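PDB 6F3H: exoribonuclease II, mitochondrial from Candida glabrata, which probably degrades RNA from the 3' end as the magnesium-binding RNB-family nuclease of the mitochondrial degradosome. Local coordinates for residues A[455-460]-A[466-471]; A[243-248]-A[739-744]. The protein carries 1 engineered substitution. One frame throughout, in Å; residues are numbered along the deposited sequence.

Contact 1 (A[455-460]-A[466-471])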
loop_
_atom_site.group_PDB
_atom_site.type_symbol
_atom_site.label_atom_id
_atom_site.label_comp_id
_atom_site.label_asym_id
_atom_site.label_seq_id
_atom_site.Cartn_x
_atom_site.Cartn_y
_atom_site.Cartn_z
ATOM N N LEU A 455 -11.153 -8.480 7.805
ATOM C CA LEU A 455 -10.434 -7.315 8.292
ATOM C C LEU A 455 -8.942 -7.573 8.361
ATOM O O LEU A 455 -8.142 -6.637 8.270
ATOM C CB LEU A 455 -10.977 -6.942 9.661
ATOM C CG LEU A 455 -12.472 -6.608 9.612
ATOM C CD1 LEU A 455 -13.033 -6.525 11.014
ATOM C CD2 LEU A 455 -12.721 -5.298 8.851
ATOM N N LYS A 456 -8.547 -8.825 8.539
ATOM C CA LYS A 456 -7.130 -9.133 8.492
ATOM C C LYS A 456 -6.581 -8.899 7.094
ATOM O O LYS A 456 -5.613 -8.158 6.923
ATOM C CB LYS A 456 -6.900 -10.571 8.949
ATOM C CG LYS A 456 -5.443 -10.992 9.070
ATOM C CD LYS A 456 -5.362 -12.468 9.425
ATOM C CE LYS A 456 -4.584 -13.268 8.367
ATOM N NZ LYS A 456 -5.040 -13.131 6.937
ATOM N N ARG A 457 -7.225 -9.467 6.070
ATOM C CA ARG A 457 -6.879 -9.109 4.701
ATOM C C ARG A 457 -7.366 -7.704 4.439
ATOM O O ARG A 457 -8.326 -7.526 3.702
ATOM C CB ARG A 457 -7.577 -9.980 3.675
ATOM C CG ARG A 457 -7.933 -11.348 4.077
ATOM C CD ARG A 457 -8.251 -12.032 2.786
ATOM N NE ARG A 457 -8.340 -13.483 2.877
ATOM C CZ ARG A 457 -8.612 -14.263 1.831
ATOM N NH1 ARG A 457 -8.833 -13.719 0.640
ATOM N NH2 ARG A 457 -8.651 -15.582 1.958
ATOM N N ALA A 458 -6.726 -6.699 4.997
ATOM C CA ALA A 458 -7.361 -5.390 5.078
ATOM C C ALA A 458 -7.842 -4.812 3.747
ATOM O O ALA A 458 -8.490 -3.771 3.770
ATOM C CB ALA A 458 -6.383 -4.420 5.736
ATOM N N PHE A 459 -7.503 -5.387 2.593
ATOM C CA PHE A 459 -8.047 -4.930 1.321
ATOM C C PHE A 459 -8.165 -6.122 0.399
ATOM O O PHE A 459 -7.682 -7.213 0.683
ATOM C CB PHE A 459 -7.192 -3.859 0.637
ATOM C CG PHE A 459 -6.850 -2.692 1.518
ATOM C CD1 PHE A 459 -5.951 -2.813 2.556
ATOM C CD2 PHE A 459 -7.473 -1.479 1.345
ATOM C CE1 PHE A 459 -5.670 -1.748 3.388
ATOM C CE2 PHE A 459 -7.188 -0.396 2.184
ATOM C CZ PHE A 459 -6.298 -0.538 3.198
ATOM N N THR A 460 -8.815 -5.917 -0.717
ATOM C CA THR A 460 -8.686 -6.907 -1.756
ATOM C C THR A 460 -7.343 -6.669 -2.412
ATOM O O THR A 460 -6.855 -5.535 -2.452
ATOM C CB THR A 460 -9.832 -6.823 -2.753
ATOM O OG1 THR A 460 -10.953 -7.512 -2.206
ATOM C CG2 THR A 460 -9.482 -7.518 -3.991
ATOM N N LEU A 466 -3.176 -11.797 -10.597
ATOM C CA LEU A 466 -4.275 -12.443 -9.893
ATOM C C LEU A 466 -4.991 -11.440 -9.002
ATOM O O LEU A 466 -4.576 -10.288 -8.867
ATOM C CB LEU A 466 -3.770 -13.611 -9.055
ATOM C CG LEU A 466 -3.359 -13.120 -7.669
ATOM C CD1 LEU A 466 -3.319 -14.266 -6.692
ATOM C CD2 LEU A 466 -2.026 -12.381 -7.710
ATOM N N VAL A 467 -6.082 -11.898 -8.383
ATOM C CA VAL A 467 -6.832 -11.109 -7.415
ATOM C C VAL A 467 -7.177 -11.962 -6.194
ATOM O O VAL A 467 -7.528 -13.137 -6.334
ATOM C CB VAL A 467 -8.101 -10.534 -8.066
ATOM C CG1 VAL A 467 -8.783 -9.569 -7.117
ATOM C CG2 VAL A 467 -7.767 -9.859 -9.418
ATOM N N VAL A 468 -7.052 -11.396 -4.999
ATOM C CA VAL A 468 -7.443 -12.060 -3.758
ATOM C C VAL A 468 -8.464 -11.209 -3.018
ATOM O O VAL A 468 -8.104 -10.254 -2.330
ATOM C CB VAL A 468 -6.232 -12.347 -2.860
ATOM C CG1 VAL A 468 -6.656 -13.145 -1.679
ATOM C CG2 VAL A 468 -5.215 -13.136 -3.618
ATOM N N PRO A 469 -9.746 -11.576 -3.075
ATOM C CA PRO A 469 -10.782 -10.717 -2.509
ATOM C C PRO A 469 -10.685 -10.712 -1.000
ATOM O O PRO A 469 -10.441 -11.744 -0.374
ATOM C CB PRO A 469 -12.090 -11.390 -2.966
ATOM C CG PRO A 469 -11.700 -12.360 -4.038
ATOM C CD PRO A 469 -10.332 -12.815 -3.608
HETATM N N MSE A 470 -10.877 -9.546 -0.423
HETATM C CA MSE A 470 -10.964 -9.452 1.007
HETATM C C MSE A 470 -12.085 -10.318 1.612
HETATM O O MSE A 470 -11.931 -10.826 2.719
HETATM C CB MSE A 470 -11.137 -7.994 1.382
HETATM C CG MSE A 470 -11.484 -7.749 2.804
HETATM SE SE MSE A 470 -12.335 -6.076 2.897
HETATM C CE MSE A 470 -10.913 -5.115 3.270
ATOM N N LEU A 471 -13.193 -10.494 0.892
ATOM C CA LEU A 471 -14.381 -11.216 1.351
ATOM C C LEU A 471 -14.587 -12.516 0.566
ATOM O O LEU A 471 -14.068 -12.662 -0.546
ATOM C CB LEU A 471 -15.611 -10.319 1.201
ATOM C CG LEU A 471 -15.805 -9.177 2.200
ATOM C CD1 LEU A 471 -16.652 -8.051 1.621
ATOM C CD2 LEU A 471 -16.467 -9.704 3.430
#
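Thr460 OG1 is held by two hydrogen bonds. Met470 N donates to Thr460 OG1 across the contact at 2.7 Å, nearly straight at 168°, and the hydroxyl also hydrogen-bonds to Glu407 OE1. With chi1 at -82°, OG1 sits beside its own backbone N and CG2 lies anti to that N. This sets the methyl against Val467, with Thr460 CG2 3.8 Å from Val467 CG1. Thr460 CA also makes a CA-H...O contact with Val468 O at 3.4 Å.

Arg457 reaches in from the end of helix 449-456. Its chain is extended from CG to NE and crosses Val468 at about a right angle. Pro469 O lies oblique to the guanidinium, and the bond from Arg457 NH1 to Pro469 O is weak, 2.7 Å and bent to 118°. The stronger partner is Gln373 OE1, which takes NH2. Met470 lays CG against Arg457 O.

Arg457 is also the centre of an inverse gamma turn, which takes the chain out of the helix. Segment 455-460 leads into strand 461-462, which pairs with strand 467-468 as a small antiparallel beta hairpin within the RNB domain.

Contact 2 (A[243-248]-A[739-744])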
loop_
_atom_site.group_PDB
_atom_site.type_symbol
_atom_site.label_atom_id
_atom_site.label_comp_id
_atom_site.label_asym_id
_atom_site.label_seq_id
_atom_site.Cartn_x
_atom_site.Cartn_y
_atom_site.Cartn_z
ATOM N N PRO A 243 7.849 2.847 11.163
ATOM C CA PRO A 243 7.573 1.435 10.891
ATOM C C PRO A 243 6.157 1.046 11.257
ATOM O O PRO A 243 5.630 1.434 12.302
ATOM C CB PRO A 243 8.589 0.712 11.772
ATOM C CG PRO A 243 8.931 1.707 12.852
ATOM C CD PRO A 243 8.957 3.004 12.120
ATOM N N THR A 244 5.559 0.220 10.409
ATOM C CA THR A 244 4.183 -0.196 10.628
ATOM C C THR A 244 4.088 -1.607 11.172
ATOM O O THR A 244 3.398 -1.842 12.161
ATOM C CB THR A 244 3.358 -0.093 9.331
ATOM O OG1 THR A 244 3.882 -0.980 8.343
ATOM C CG2 THR A 244 3.375 1.325 8.772
ATOM N N THR A 245 4.824 -2.543 10.595
ATOM C CA THR A 245 4.548 -3.925 10.920
ATOM C C THR A 245 5.802 -4.725 10.621
ATOM O O THR A 245 6.710 -4.250 9.927
ATOM C CB THR A 245 3.350 -4.413 10.122
ATOM O OG1 THR A 245 2.914 -5.691 10.608
ATOM C CG2 THR A 245 3.737 -4.485 8.651
ATOM N N VAL A 246 5.860 -5.927 11.184
ATOM C CA VAL A 246 6.925 -6.872 10.862
ATOM C C VAL A 246 6.385 -8.285 10.990
ATOM O O VAL A 246 5.620 -8.596 11.901
ATOM C CB VAL A 246 8.142 -6.652 11.781
ATOM C CG1 VAL A 246 7.738 -6.823 13.232
ATOM C CG2 VAL A 246 9.283 -7.578 11.409
ATOM N N ALA A 247 6.805 -9.146 10.087
ATOM C CA ALA A 247 6.391 -10.533 10.153
ATOM C C ALA A 247 7.132 -11.248 11.275
ATOM O O ALA A 247 8.288 -10.949 11.574
ATOM C CB ALA A 247 6.666 -11.225 8.815
ATOM N N VAL A 248 6.447 -12.186 11.914
ATOM C CA VAL A 248 7.048 -13.081 12.891
ATOM C C VAL A 248 7.118 -14.455 12.236
ATOM O O VAL A 248 6.117 -15.171 12.170
ATOM C CB VAL A 248 6.242 -13.116 14.190
ATOM C CG1 VAL A 248 6.949 -13.943 15.236
ATOM C CG2 VAL A 248 5.970 -11.724 14.650
ATOM N N ALA A 739 -1.931 -1.805 3.584
ATOM C CA ALA A 739 -1.964 -0.908 2.446
ATOM C C ALA A 739 -0.579 -0.740 1.877
ATOM O O ALA A 739 -0.387 -0.821 0.670
ATOM C CB ALA A 739 -2.518 0.449 2.863
ATOM N N ASP A 740 0.410 -0.575 2.738
ATOM C CA ASP A 740 1.766 -0.331 2.268
ATOM C C ASP A 740 2.315 -1.526 1.524
ATOM O O ASP A 740 2.798 -1.395 0.396
ATOM C CB ASP A 740 2.640 0.009 3.448
ATOM C CG ASP A 740 2.160 1.225 4.141
ATOM O OD1 ASP A 740 1.815 2.207 3.435
ATOM O OD2 ASP A 740 2.093 1.177 5.386
ATOM N N ILE A 741 2.267 -2.701 2.155
ATOM C CA ILE A 741 2.681 -3.943 1.504
ATOM C C ILE A 741 2.094 -4.046 0.097
ATOM O O ILE A 741 2.793 -4.416 -0.858
ATOM C CB ILE A 741 2.269 -5.146 2.373
ATOM C CG1 ILE A 741 3.009 -5.124 3.718
ATOM C CG2 ILE A 741 2.460 -6.449 1.613
ATOM C CD1 ILE A 741 2.591 -6.236 4.674
ATOM N N LEU A 742 0.802 -3.714 -0.063
ATOM C CA LEU A 742 0.159 -3.884 -1.365
ATOM C C LEU A 742 0.683 -2.890 -2.399
ATOM O O LEU A 742 0.946 -3.272 -3.544
ATOM C CB LEU A 742 -1.353 -3.794 -1.227
ATOM C CG LEU A 742 -1.922 -5.019 -0.513
ATOM C CD1 LEU A 742 -3.384 -4.825 -0.159
ATOM C CD2 LEU A 742 -1.740 -6.241 -1.371
ATOM N N LYS A 743 0.859 -1.619 -2.020
ATOM C CA LYS A 743 1.468 -0.670 -2.948
ATOM C C LYS A 743 2.787 -1.226 -3.472
ATOM O O LYS A 743 3.050 -1.237 -4.683
ATOM C CB LYS A 743 1.717 0.687 -2.256
ATOM C CG LYS A 743 0.636 1.179 -1.257
ATOM C CD LYS A 743 0.627 2.734 -1.027
ATOM C CE LYS A 743 0.223 3.153 0.413
ATOM N NZ LYS A 743 0.140 4.640 0.634
ATOM N N ILE A 744 3.590 -1.762 -2.561
ATOM C CA ILE A 744 4.911 -2.279 -2.887
ATOM C C ILE A 744 4.801 -3.427 -3.871
ATOM O O ILE A 744 5.391 -3.406 -4.956
ATOM C CB ILE A 744 5.623 -2.703 -1.594
ATOM C CG1 ILE A 744 6.215 -1.465 -0.905
ATOM C CG2 ILE A 744 6.644 -3.788 -1.866
ATOM C CD1 ILE A 744 6.299 -1.574 0.575
#
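Thr244 of the strand meets Asp740 of the helix through its methyl group. Thr244 CG2 lies 3.6 Å from Asp740 OD2, and the hydroxyl is further off, with Thr244 OG1 4.1 Å from Asp740 OD2. The chi1 of Thr244, 63°, explains this. It places CG2 anti to the carbonyl carbon and tucks OG1 between the backbone N and that carbon. The two side chains approach each other at a slant.

The second pair is apolar. Thr245 CG2 and Ile741 CD1 are 4.5 Å apart, so they barely touch. Ile741 leaves the helix to one side of the strand, and its extended chain, chi2 176°, brings CD1 near Thr245.

Both threonines turn toward the helix although they are neighbours in sequence. Thr244 has a psi of -46°, which departs from extended geometry and breaks the usual alternation of sides.

The next shell adds polar partners. Thr245 OG1 hydrogen-bonds to His167 ND1, and His167 also packs on Ile741. Thr244 OG1 has a weak bond to Tyr235 O. Asp740 OD1 has a weak one to Gln736 NE2, one helical turn earlier. Asn237 touches both Thr244 and Asp740. Strands 166-169 and 231-237 flank strand 242-248 in a three-stranded antiparallel sheet, so both neighbours of the strand contribute to the contact.

Only 98 Å² is buried, summed over both segments. The contact is therefore light van der Waals packing between this sheet and helix 725-761, while the hydroxyls of Thr244 and Thr245 and Asp740 OD1 find their polar partners in other residues of the chain.

Contact 1 is nested in sequence inside the long loop that contact 2 closes, and their centres are about 14 Å apart. They meet directly through Phe459. Ring atom Phe459 CE1 lies 3.7 Å from Ala739 N, and Phe459 CB packs on Leu742 CD1 at 4.0 Å. Helix 725-761 thus has segment 455-460 against it and also meets the sheet of contact 2. Both contacts lie away from the magnesium site formed by Asp401 and Asp410; the Thr460 side chain is about 13 Å from the metal. The bound nucleic acid is closer, at about 6 Å from contact 1 and about 4 Å from contact 2, nearest atoms.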